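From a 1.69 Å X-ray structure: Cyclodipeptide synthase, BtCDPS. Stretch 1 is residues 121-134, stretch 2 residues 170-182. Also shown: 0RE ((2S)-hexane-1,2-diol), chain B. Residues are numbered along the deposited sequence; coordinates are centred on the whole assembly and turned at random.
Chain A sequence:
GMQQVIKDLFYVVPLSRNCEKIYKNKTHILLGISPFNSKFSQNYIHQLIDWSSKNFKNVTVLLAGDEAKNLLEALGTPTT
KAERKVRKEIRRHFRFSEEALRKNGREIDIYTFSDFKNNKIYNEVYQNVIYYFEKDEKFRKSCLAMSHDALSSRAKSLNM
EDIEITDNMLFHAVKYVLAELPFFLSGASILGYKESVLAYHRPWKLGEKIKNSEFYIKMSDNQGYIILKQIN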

# COMPACT_ATOMS: atom_id res chain seq x y z
N ILE A 121 -11.60 12.97 4.16
CA ILE A 121 -11.35 12.38 2.85
C ILE A 121 -11.22 10.87 2.97
O ILE A 121 -11.83 10.12 2.20
CB ILE A 121 -10.10 12.99 2.19
CG1 ILE A 121 -10.11 14.53 2.24
CG2 ILE A 121 -9.98 12.49 0.74
CD1 ILE A 121 -11.25 15.16 1.49
N TYR A 122 -10.42 10.41 3.94
CA TYR A 122 -10.26 8.97 4.11
C TYR A 122 -11.61 8.30 4.34
O TYR A 122 -11.92 7.25 3.74
CB TYR A 122 -9.32 8.65 5.28
CG TYR A 122 -9.24 7.16 5.50
CD1 TYR A 122 -8.32 6.38 4.81
CD2 TYR A 122 -10.15 6.52 6.35
CE1 TYR A 122 -8.28 5.00 4.98
CE2 TYR A 122 -10.13 5.14 6.52
CZ TYR A 122 -9.19 4.39 5.83
OH TYR A 122 -9.15 3.01 6.01
N ASN A 123 -12.44 8.88 5.22
CA ASN A 123 -13.69 8.23 5.58
C ASN A 123 -14.65 8.20 4.41
O ASN A 123 -15.33 7.19 4.18
CB ASN A 123 -14.33 8.93 6.77
CG ASN A 123 -13.71 8.51 8.09
OD1 ASN A 123 -13.26 7.37 8.23
ND2 ASN A 123 -13.68 9.41 9.06
N GLU A 124 -14.72 9.28 3.64
CA GLU A 124 -15.68 9.31 2.54
C GLU A 124 -15.25 8.38 1.41
O GLU A 124 -16.09 7.70 0.82
CB GLU A 124 -15.87 10.74 2.06
CG GLU A 124 -16.58 11.54 3.15
CD GLU A 124 -17.12 12.87 2.68
OE1 GLU A 124 -16.46 13.53 1.85
OE2 GLU A 124 -18.20 13.26 3.16
N VAL A 125 -13.95 8.32 1.12
CA VAL A 125 -13.50 7.35 0.12
C VAL A 125 -13.73 5.92 0.62
O VAL A 125 -14.19 5.05 -0.13
CB VAL A 125 -12.02 7.60 -0.22
CG1 VAL A 125 -11.49 6.50 -1.14
CG2 VAL A 125 -11.87 8.96 -0.87
N TYR A 126 -13.42 5.66 1.89
CA TYR A 126 -13.67 4.35 2.49
C TYR A 126 -15.14 3.96 2.37
O TYR A 126 -15.47 2.82 2.02
CB TYR A 126 -13.23 4.37 3.96
CG TYR A 126 -13.22 3.05 4.70
CD1 TYR A 126 -12.69 1.91 4.12
CD2 TYR A 126 -13.67 2.97 6.00
CE1 TYR A 126 -12.66 0.71 4.80
CE2 TYR A 126 -13.64 1.78 6.70
CZ TYR A 126 -13.14 0.65 6.09
OH TYR A 126 -13.11 -0.54 6.79
N GLN A 127 -16.05 4.91 2.68
CA GLN A 127 -17.48 4.64 2.53
C GLN A 127 -17.83 4.31 1.08
O GLN A 127 -18.68 3.44 0.83
CB GLN A 127 -18.30 5.85 2.98
CG GLN A 127 -18.22 6.16 4.48
CD GLN A 127 -18.64 7.61 4.76
OE1 GLN A 127 -19.48 8.18 4.05
NE2 GLN A 127 -18.05 8.22 5.79
N ASN A 128 -17.23 5.02 0.12
CA ASN A 128 -17.47 4.69 -1.29
C ASN A 128 -16.98 3.28 -1.61
O ASN A 128 -17.66 2.53 -2.32
CB ASN A 128 -16.75 5.67 -2.22
CG ASN A 128 -17.43 7.02 -2.27
OD1 ASN A 128 -18.64 7.13 -2.10
ND2 ASN A 128 -16.64 8.06 -2.51
N VAL A 129 -15.79 2.93 -1.13
CA VAL A 129 -15.24 1.59 -1.37
C VAL A 129 -16.17 0.52 -0.80
O VAL A 129 -16.44 -0.49 -1.45
CB VAL A 129 -13.82 1.51 -0.78
CG1 VAL A 129 -13.33 0.08 -0.78
CG2 VAL A 129 -12.86 2.39 -1.58
N ILE A 130 -16.66 0.73 0.42
CA ILE A 130 -17.53 -0.27 1.03
C ILE A 130 -18.86 -0.35 0.30
O ILE A 130 -19.43 -1.43 0.13
CB ILE A 130 -17.72 0.06 2.52
CG1 ILE A 130 -16.44 -0.25 3.28
CG2 ILE A 130 -18.92 -0.70 3.09
CD1 ILE A 130 -16.42 0.36 4.66
N TYR A 131 -19.39 0.80 -0.13
CA TYR A 131 -20.65 0.82 -0.86
C TYR A 131 -20.55 0.01 -2.15
O TYR A 131 -21.39 -0.85 -2.43
CB TYR A 131 -21.05 2.26 -1.15
CG TYR A 131 -22.31 2.38 -1.96
CD1 TYR A 131 -23.55 2.41 -1.35
CD2 TYR A 131 -22.26 2.44 -3.35
CE1 TYR A 131 -24.72 2.52 -2.10
CE2 TYR A 131 -23.42 2.54 -4.10
CZ TYR A 131 -24.64 2.58 -3.47
OH TYR A 131 -25.80 2.68 -4.21
N TYR A 132 -19.52 0.26 -2.95
CA TYR A 132 -19.41 -0.48 -4.20
C TYR A 132 -18.98 -1.92 -3.98
O TYR A 132 -19.31 -2.79 -4.81
CB TYR A 132 -18.49 0.28 -5.16
CG TYR A 132 -19.22 1.49 -5.72
CD1 TYR A 132 -20.25 1.33 -6.65
CD2 TYR A 132 -18.95 2.77 -5.26
CE1 TYR A 132 -20.96 2.42 -7.12
CE2 TYR A 132 -19.66 3.87 -5.74
CZ TYR A 132 -20.66 3.67 -6.67
OH TYR A 132 -21.38 4.74 -7.16
N PHE A 133 -18.26 -2.22 -2.89
CA PHE A 133 -17.99 -3.62 -2.57
C PHE A 133 -19.29 -4.38 -2.34
O PHE A 133 -19.42 -5.54 -2.72
CB PHE A 133 -17.10 -3.72 -1.33
CG PHE A 133 -16.79 -5.14 -0.92
CD1 PHE A 133 -15.74 -5.82 -1.49
CD2 PHE A 133 -17.57 -5.79 0.02
CE1 PHE A 133 -15.45 -7.12 -1.14
CE2 PHE A 133 -17.29 -7.10 0.38
CZ PHE A 133 -16.22 -7.76 -0.19
N GLU A 134 -20.27 -3.73 -1.70
CA GLU A 134 -21.56 -4.35 -1.43
C GLU A 134 -22.42 -4.41 -2.68
O GLU A 134 -23.08 -5.43 -2.93
CB GLU A 134 -22.31 -3.58 -0.34
CG GLU A 134 -21.68 -3.63 1.03
CD GLU A 134 -22.52 -2.90 2.07
OE1 GLU A 134 -23.76 -2.84 1.89
OE2 GLU A 134 -21.94 -2.38 3.05
N LEU A 170 -11.25 -15.24 2.49
CA LEU A 170 -11.21 -14.08 1.60
C LEU A 170 -11.99 -12.91 2.17
O LEU A 170 -11.55 -11.76 2.08
CB LEU A 170 -11.78 -14.45 0.23
CG LEU A 170 -10.98 -15.42 -0.63
CD1 LEU A 170 -11.74 -15.75 -1.91
CD2 LEU A 170 -9.62 -14.85 -0.95
N PHE A 171 -13.17 -13.18 2.73
CA PHE A 171 -14.00 -12.09 3.23
C PHE A 171 -13.44 -11.51 4.52
O PHE A 171 -13.65 -10.33 4.81
CB PHE A 171 -15.44 -12.55 3.41
CG PHE A 171 -16.28 -12.42 2.16
CD1 PHE A 171 -16.97 -11.25 1.90
CD2 PHE A 171 -16.34 -13.45 1.23
CE1 PHE A 171 -17.72 -11.12 0.76
CE2 PHE A 171 -17.09 -13.33 0.08
CZ PHE A 171 -17.79 -12.16 -0.16
N HIS A 172 -12.71 -12.32 5.30
CA HIS A 172 -12.06 -11.77 6.49
C HIS A 172 -10.88 -10.88 6.10
O HIS A 172 -10.75 -9.76 6.60
CB HIS A 172 -11.60 -12.89 7.42
CG HIS A 172 -11.21 -12.41 8.79
ND1 HIS A 172 -12.09 -11.79 9.64
CD2 HIS A 172 -10.03 -12.47 9.44
CE1 HIS A 172 -11.47 -11.48 10.76
NE2 HIS A 172 -10.22 -11.89 10.67
N ALA A 173 -10.02 -11.37 5.20
CA ALA A 173 -8.86 -10.61 4.77
C ALA A 173 -9.22 -9.41 3.88
O ALA A 173 -8.40 -8.49 3.76
CB ALA A 173 -7.88 -11.51 4.03
N VAL A 174 -10.39 -9.41 3.24
CA VAL A 174 -10.70 -8.26 2.37
C VAL A 174 -10.94 -7.01 3.21
O VAL A 174 -10.89 -5.89 2.67
CB VAL A 174 -11.88 -8.58 1.43
CG1 VAL A 174 -13.22 -8.39 2.13
CG2 VAL A 174 -11.81 -7.73 0.14
N LYS A 175 -11.17 -7.15 4.51
CA LYS A 175 -11.25 -5.96 5.36
C LYS A 175 -9.95 -5.17 5.31
O LYS A 175 -9.97 -3.93 5.39
CB LYS A 175 -11.61 -6.36 6.79
CG LYS A 175 -13.05 -6.85 6.89
CD LYS A 175 -13.34 -7.48 8.24
CE LYS A 175 -14.73 -8.08 8.24
NZ LYS A 175 -15.72 -7.08 7.75
N TYR A 176 -8.82 -5.87 5.20
CA TYR A 176 -7.53 -5.22 4.99
C TYR A 176 -7.50 -4.44 3.68
O TYR A 176 -7.08 -3.28 3.63
CB TYR A 176 -6.43 -6.28 5.02
CG TYR A 176 -5.03 -5.77 4.75
CD1 TYR A 176 -4.22 -5.33 5.77
CD2 TYR A 176 -4.52 -5.76 3.46
CE1 TYR A 176 -2.95 -4.85 5.53
CE2 TYR A 176 -3.26 -5.30 3.21
CZ TYR A 176 -2.48 -4.84 4.24
OH TYR A 176 -1.21 -4.39 3.99
N VAL A 177 -7.93 -5.09 2.60
CA VAL A 177 -7.95 -4.47 1.27
C VAL A 177 -8.79 -3.20 1.30
O VAL A 177 -8.37 -2.13 0.82
CB VAL A 177 -8.49 -5.47 0.23
CG1 VAL A 177 -8.70 -4.78 -1.12
CG2 VAL A 177 -7.53 -6.63 0.08
N LEU A 178 -10.00 -3.29 1.86
CA LEU A 178 -10.89 -2.14 1.84
C LEU A 178 -10.33 -0.99 2.66
O LEU A 178 -10.50 0.18 2.29
CB LEU A 178 -12.28 -2.54 2.33
CG LEU A 178 -12.94 -3.67 1.51
CD1 LEU A 178 -14.33 -4.02 2.06
CD2 LEU A 178 -13.03 -3.33 0.03
N ALA A 179 -9.65 -1.29 3.78
CA ALA A 179 -9.08 -0.24 4.62
C ALA A 179 -7.88 0.45 3.98
O ALA A 179 -7.65 1.64 4.26
CB ALA A 179 -8.67 -0.83 5.98
N GLU A 180 -7.09 -0.26 3.16
CA GLU A 180 -5.93 0.36 2.52
C GLU A 180 -6.30 1.07 1.22
O GLU A 180 -5.60 2.00 0.81
CB GLU A 180 -4.84 -0.68 2.23
CG GLU A 180 -5.26 -1.73 1.18
CD GLU A 180 -4.13 -2.67 0.74
OE1 GLU A 180 -2.95 -2.39 1.02
OE2 GLU A 180 -4.45 -3.71 0.10
N LEU A 181 -7.38 0.65 0.57
CA LEU A 181 -7.71 1.20 -0.74
C LEU A 181 -7.85 2.72 -0.80
O LEU A 181 -7.47 3.29 -1.83
CB LEU A 181 -8.98 0.54 -1.29
CG LEU A 181 -8.75 -0.73 -2.10
CD1 LEU A 181 -10.08 -1.31 -2.53
CD2 LEU A 181 -7.88 -0.44 -3.35
N PRO A 182 -8.40 3.42 0.21
CA PRO A 182 -8.49 4.88 0.04
C PRO A 182 -7.16 5.55 -0.26
O PRO A 182 -7.16 6.60 -0.91
CB PRO A 182 -9.07 5.36 1.39
CG PRO A 182 -9.87 4.19 1.87
CD PRO A 182 -9.02 2.99 1.48
O01 0RE B . -0.64 -2.99 -0.55
C02 0RE B . 0.73 -2.80 -0.67
C03 0RE B . 1.03 -1.31 -0.47
O04 0RE B . 0.76 -0.62 -1.66
C05 0RE B . 0.18 -0.78 0.67
C06 0RE B . 0.52 -1.53 1.96
C07 0RE B . -0.45 -1.08 3.04
C08 0RE B . 0.37 -0.31 4.07
O HOH W 1 -12.35 -2.83 6.37

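How does Pro182 fit against the first helix? Its CA-to-CB bond points toward that helix, and its CA lies 5.6 Å from the CA of Val125, so little separates the two backbones here. Val125 CG1 packs 3.7 Å from Pro182 CB, while Pro182 CG sits 3.6 Å from Tyr122 CE1 and 4.0 Å from Tyr126 CB. Tyr122 and Tyr126, one turn apart, and Val125, next to Tyr126, thus all pack against the same proline.

What does Leu178 hold together? It reaches Val129 and Phe133, which are one helical turn apart. Leu178 CD2 lies 3.5 Å from Val129 CG1, and Leu178 CD1 stands over a face of the Phe133 ring, 4.2 Å from its centroid and 16° off the normal, a CH-pi contact.

Why is so much of Phe133 covered? Besides Leu178, its tip meets two more residues: Phe133 CZ is 3.8 Å from both Phe171 CE1 and Val174 CG1. Phe171 CE1 lies at the edge of the Phe133 ring, near its plane.

Where does polarity enter? The single direct hydrogen bond across the helices runs from Tyr122 OH to Ala179 O, at 2.7 Å. A water also bridges the helices, 2.4 Å from Tyr126 OH and donating to Lys175 O at 2.8 Å.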